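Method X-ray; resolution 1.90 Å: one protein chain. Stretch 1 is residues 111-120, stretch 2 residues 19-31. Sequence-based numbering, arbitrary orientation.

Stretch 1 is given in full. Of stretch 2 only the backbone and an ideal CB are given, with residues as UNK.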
# COMPACT_ATOMS: atom_id res chain seq x y z
N ARG A 111 -3.45 1.45 13.65
CA ARG A 111 -4.77 1.94 14.06
C ARG A 111 -5.80 1.74 12.96
O ARG A 111 -6.96 1.46 13.24
CB ARG A 111 -4.71 3.41 14.46
CG ARG A 111 -4.10 3.65 15.84
CD ARG A 111 -4.08 5.14 16.19
NE ARG A 111 -3.21 5.91 15.30
CZ ARG A 111 -3.43 7.17 14.94
NH1 ARG A 111 -4.49 7.82 15.40
NH2 ARG A 111 -2.58 7.78 14.12
N GLN A 112 -5.36 1.89 11.71
CA GLN A 112 -6.25 1.70 10.57
C GLN A 112 -6.63 0.23 10.41
O GLN A 112 -7.76 -0.09 10.07
CB GLN A 112 -5.59 2.25 9.31
CG GLN A 112 -5.42 3.76 9.35
CD GLN A 112 -4.50 4.29 8.27
OE1 GLN A 112 -4.26 3.63 7.26
NE2 GLN A 112 -3.96 5.48 8.49
N LEU A 113 -5.68 -0.68 10.66
CA LEU A 113 -5.96 -2.11 10.57
C LEU A 113 -6.93 -2.49 11.68
O LEU A 113 -7.87 -3.26 11.47
CB LEU A 113 -4.68 -2.93 10.71
CG LEU A 113 -3.83 -3.12 9.45
CD1 LEU A 113 -2.50 -3.75 9.81
CD2 LEU A 113 -4.60 -3.99 8.47
N GLU A 114 -6.71 -1.91 12.86
CA GLU A 114 -7.57 -2.14 14.01
C GLU A 114 -8.99 -1.71 13.66
O GLU A 114 -9.94 -2.47 13.87
CB GLU A 114 -7.06 -1.34 15.21
CG GLU A 114 -7.92 -1.42 16.47
CD GLU A 114 -7.38 -0.55 17.60
OE1 GLU A 114 -6.28 0.03 17.46
OE2 GLU A 114 -8.07 -0.45 18.65
N ASP A 115 -9.13 -0.51 13.11
CA ASP A 115 -10.43 0.03 12.73
C ASP A 115 -11.11 -0.86 11.70
O ASP A 115 -12.31 -1.11 11.77
CB ASP A 115 -10.31 1.45 12.20
CG ASP A 115 -11.67 2.08 11.91
OD1 ASP A 115 -12.03 2.21 10.72
OD2 ASP A 115 -12.39 2.41 12.88
N PHE A 116 -10.33 -1.34 10.72
CA PHE A 116 -10.88 -2.21 9.70
C PHE A 116 -11.44 -3.49 10.33
O PHE A 116 -12.56 -3.91 10.03
CB PHE A 116 -9.82 -2.58 8.65
CG PHE A 116 -10.36 -3.44 7.53
CD1 PHE A 116 -10.85 -2.85 6.36
CD2 PHE A 116 -10.46 -4.82 7.67
CE1 PHE A 116 -11.42 -3.62 5.34
CE2 PHE A 116 -11.03 -5.61 6.66
CZ PHE A 116 -11.52 -5.00 5.49
N ARG A 117 -10.67 -4.11 11.22
CA ARG A 117 -11.11 -5.34 11.88
C ARG A 117 -12.40 -5.17 12.67
O ARG A 117 -13.29 -6.03 12.63
CB ARG A 117 -10.01 -5.90 12.78
CG ARG A 117 -8.78 -6.37 12.03
CD ARG A 117 -7.88 -7.21 12.92
NE ARG A 117 -7.41 -6.49 14.10
CZ ARG A 117 -6.26 -5.82 14.16
NH1 ARG A 117 -5.45 -5.77 13.11
NH2 ARG A 117 -5.92 -5.20 15.28
N SER A 118 -12.52 -4.05 13.38
CA SER A 118 -13.72 -3.77 14.18
C SER A 118 -14.93 -3.54 13.28
O SER A 118 -15.99 -4.12 13.50
CB SER A 118 -13.50 -2.56 15.08
OG SER A 118 -12.55 -2.86 16.09
N LYS A 119 -14.76 -2.70 12.26
CA LYS A 119 -15.84 -2.39 11.33
C LYS A 119 -16.28 -3.64 10.57
O LYS A 119 -17.46 -3.82 10.30
CB LYS A 119 -15.40 -1.30 10.34
CG LYS A 119 -15.04 0.03 10.98
CD LYS A 119 -16.27 0.79 11.46
CE LYS A 119 -15.89 2.16 12.03
NZ LYS A 119 -15.19 3.01 11.02
N ARG A 120 -15.32 -4.52 10.27
CA ARG A 120 -15.61 -5.75 9.53
C ARG A 120 -16.55 -6.67 10.31
O ARG A 120 -17.43 -7.32 9.73
CB ARG A 120 -14.31 -6.50 9.21
CG ARG A 120 -14.52 -7.70 8.31
CD ARG A 120 -13.24 -8.49 8.10
NE ARG A 120 -13.46 -9.55 7.12
CZ ARG A 120 -12.78 -10.69 7.06
NH1 ARG A 120 -11.81 -10.94 7.94
NH2 ARG A 120 -13.08 -11.58 6.13
N UNK A 19 -7.09 -5.13 -1.19
CA UNK A 19 -7.96 -4.20 -1.91
C UNK A 19 -9.12 -3.71 -1.03
O UNK A 19 -9.49 -2.54 -1.09
CB UNK A 19 -8.51 -4.87 -3.17
N UNK A 20 -9.71 -4.61 -0.25
CA UNK A 20 -10.82 -4.25 0.62
C UNK A 20 -10.32 -3.25 1.67
O UNK A 20 -10.95 -2.22 1.92
CB UNK A 20 -11.42 -5.49 1.28
N UNK A 21 -9.15 -3.54 2.23
CA UNK A 21 -8.54 -2.67 3.23
C UNK A 21 -8.23 -1.31 2.62
O UNK A 21 -8.51 -0.28 3.23
CB UNK A 21 -7.27 -3.30 3.80
N UNK A 22 -7.67 -1.32 1.41
CA UNK A 22 -7.33 -0.09 0.71
C UNK A 22 -8.55 0.78 0.47
O UNK A 22 -8.50 1.98 0.69
CB UNK A 22 -6.65 -0.41 -0.62
N UNK A 23 -9.64 0.17 0.00
CA UNK A 23 -10.86 0.94 -0.24
C UNK A 23 -11.36 1.57 1.04
O UNK A 23 -11.80 2.72 1.05
CB UNK A 23 -11.95 0.05 -0.85
N UNK A 24 -11.29 0.82 2.14
CA UNK A 24 -11.72 1.31 3.44
C UNK A 24 -10.88 2.53 3.82
O UNK A 24 -11.41 3.62 4.03
CB UNK A 24 -11.60 0.21 4.50
N UNK A 25 -9.56 2.34 3.88
CA UNK A 25 -8.63 3.41 4.23
C UNK A 25 -8.73 4.63 3.32
O UNK A 25 -8.82 5.77 3.80
CB UNK A 25 -7.20 2.87 4.20
N UNK A 26 -8.77 4.41 2.00
CA UNK A 26 -8.87 5.51 1.05
C UNK A 26 -10.12 6.38 1.27
O UNK A 26 -10.12 7.57 0.94
CB UNK A 26 -8.87 4.95 -0.38
N UNK A 27 -11.17 5.79 1.82
CA UNK A 27 -12.41 6.53 2.07
C UNK A 27 -12.59 6.98 3.52
O UNK A 27 -13.40 7.87 3.78
CB UNK A 27 -13.61 5.66 1.67
N UNK A 28 -11.83 6.41 4.45
CA UNK A 28 -11.97 6.76 5.86
C UNK A 28 -10.78 7.44 6.53
O UNK A 28 -10.93 8.06 7.58
CB UNK A 28 -12.29 5.48 6.64
N UNK A 29 -9.59 7.32 5.94
CA UNK A 29 -8.37 7.91 6.50
C UNK A 29 -7.47 8.45 5.40
O UNK A 29 -7.85 8.49 4.23
CB UNK A 29 -7.61 6.88 7.34
N UNK A 30 -6.29 8.91 5.81
CA UNK A 30 -5.29 9.40 4.86
C UNK A 30 -4.58 8.14 4.38
O UNK A 30 -4.03 7.39 5.18
CB UNK A 30 -4.33 10.41 5.48
N UNK A 31 -4.64 7.87 3.07
CA UNK A 31 -4.03 6.70 2.43
C UNK A 31 -2.51 6.66 2.39
O UNK A 31 -1.92 5.59 2.23
CB UNK A 31 -4.54 6.60 0.99

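Positions 19 to 28 are helical and cross the helix of stretch 1 at 106° between their N-to-C directions.

Position 19 has nothing of stretch 1 within 5.5 Å of its ideal CB. Stretch 1 sets no limit here. The residue is Met19, which makes no contact.

Position 20 points toward stretch 1. Its ideal CB lies 4.2 Å from Phe116 CZ, so a small side chain suits the place. The residue is Ala20. Its CB packs on the ring, 4.2 Å from Phe116 CZ, and its carbonyl O is 3.7 Å from Phe116 CE1.

Position 21 points sideways. The ideal CB is 4.4 Å from Phe116 CD1 and 5.4 Å from Leu113 CD2. Both neighbours are apolar, so Leu, Ile or Met would suit. The residue is Leu21, with chi1 t and chi2 p. CD1 reaches Phe116 CD1 at 3.8 Å, and CD2 reaches Leu113 CD2 at 3.6 Å.

Position 22 points away, and many residues would do. It is Leu22, without contact. Position 23 points sideways into space that stretch 1 does not fill, so a polar residue is possible. Gln23 leads away at its end.

Position 24 points toward stretch 1. The ideal CB is 3.7 Å from Phe116 CD1, and the carboxylate of Asp115 lies farther out. A side chain with a donor at its end would suit: His, Gln, Lys or Arg. An aromatic ring could also pack against Phe116. The residue is His24, which does both. NE2 donates a hydrogen bond to Asp115 OD1, 2.9 Å away. The same OD1 takes a salt bridge from Lys119 NZ at 3.3 Å, so the acceptor is shared. The edge of the Phe116 ring meets the face of the imidazole, with planes at 86°.

Position 25 points toward Gln112, with OE1 4.3 Å from the ideal CB. Little room remains, so Val, Ala, Ser or Thr would fit. The residue is Val25, chi1 t. Its CG1 touches Gln112 OE1 at 3.4 Å.

Stretch 1 sets no limit at 26 and 27; they are Ala26 and Leu27.

Position 28 points toward Asp115, whose OD1 is 5.2 Å from the ideal CB. Lys119 is also near, so a polar chain is reasonable. Gln28 brings OE1 to 4.3 Å from Lys119 NZ.

Position 29 leaves helical phi/psi. Its ideal CB is 4.1 Å from Gln112 NE2. A long polar chain or a flat ring could cover Gln112. Phe29 lays one ring face under Gln112 CG, a CH-pi contact 3.9 Å from the ring centroid. Its CZ edge meets Asp115 OD1 at 3.4 Å.

Position 30 points sideways and is permissive. Glu30 leads away, but its carbonyl O accepts from water 1 at 2.7 Å. That water also donates to Gln112 OE1 at 2.7 Å.

Position 31 points away; its phi of -68° allows proline among many others, and it is Pro31.

Stretch 2, residues 19-31: MALLQHVALQFEP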
# COMPACT_ATOMS: atom_id res chain seq x y z
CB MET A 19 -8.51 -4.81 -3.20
CG MET A 19 -7.56 -4.76 -4.40
SD MET A 19 -6.96 -3.08 -4.74
CE MET A 19 -8.49 -2.15 -4.84
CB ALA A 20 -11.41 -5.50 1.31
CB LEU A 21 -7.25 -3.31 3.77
CG LEU A 21 -6.37 -2.45 4.68
CD1 LEU A 21 -7.11 -2.12 5.97
CD2 LEU A 21 -5.07 -3.19 4.98
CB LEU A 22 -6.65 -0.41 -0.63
CG LEU A 22 -5.13 -0.25 -0.84
CD1 LEU A 22 -4.43 0.32 0.38
CD2 LEU A 22 -4.53 -1.57 -1.24
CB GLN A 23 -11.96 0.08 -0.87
CG GLN A 23 -13.25 0.87 -1.09
CD GLN A 23 -14.28 0.12 -1.90
OE1 GLN A 23 -15.49 0.22 -1.65
NE2 GLN A 23 -13.82 -0.61 -2.90
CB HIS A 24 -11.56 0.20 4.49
CG HIS A 24 -11.98 0.60 5.87
ND1 HIS A 24 -13.30 0.81 6.22
CD2 HIS A 24 -11.26 0.82 7.00
CE1 HIS A 24 -13.37 1.13 7.50
NE2 HIS A 24 -12.15 1.15 7.99
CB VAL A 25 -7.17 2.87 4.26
CG1 VAL A 25 -6.18 4.01 4.44
CG2 VAL A 25 -7.02 1.85 5.37
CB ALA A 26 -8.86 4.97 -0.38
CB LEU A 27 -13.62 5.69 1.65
CG LEU A 27 -14.18 5.83 0.23
CD1 LEU A 27 -13.13 5.51 -0.82
CD2 LEU A 27 -15.37 4.90 0.10
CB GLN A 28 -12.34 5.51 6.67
CG GLN A 28 -13.60 4.79 6.20
CD GLN A 28 -14.86 5.57 6.50
OE1 GLN A 28 -15.26 5.69 7.66
NE2 GLN A 28 -15.49 6.10 5.46
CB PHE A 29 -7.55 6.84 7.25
CG PHE A 29 -8.32 6.08 8.30
CD1 PHE A 29 -8.93 4.87 7.99
CD2 PHE A 29 -8.39 6.56 9.61
CE1 PHE A 29 -9.61 4.14 8.97
CE2 PHE A 29 -9.07 5.84 10.59
CZ PHE A 29 -9.67 4.63 10.28
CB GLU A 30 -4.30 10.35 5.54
CG GLU A 30 -4.80 11.79 5.67
CD GLU A 30 -5.02 12.45 4.31
OE1 GLU A 30 -6.17 12.45 3.82
OE2 GLU A 30 -4.04 12.99 3.75
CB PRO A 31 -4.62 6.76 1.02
CG PRO A 31 -4.70 8.23 0.77
CD PRO A 31 -5.28 8.74 2.07
O HOH W 1 -2.78 5.02 5.47
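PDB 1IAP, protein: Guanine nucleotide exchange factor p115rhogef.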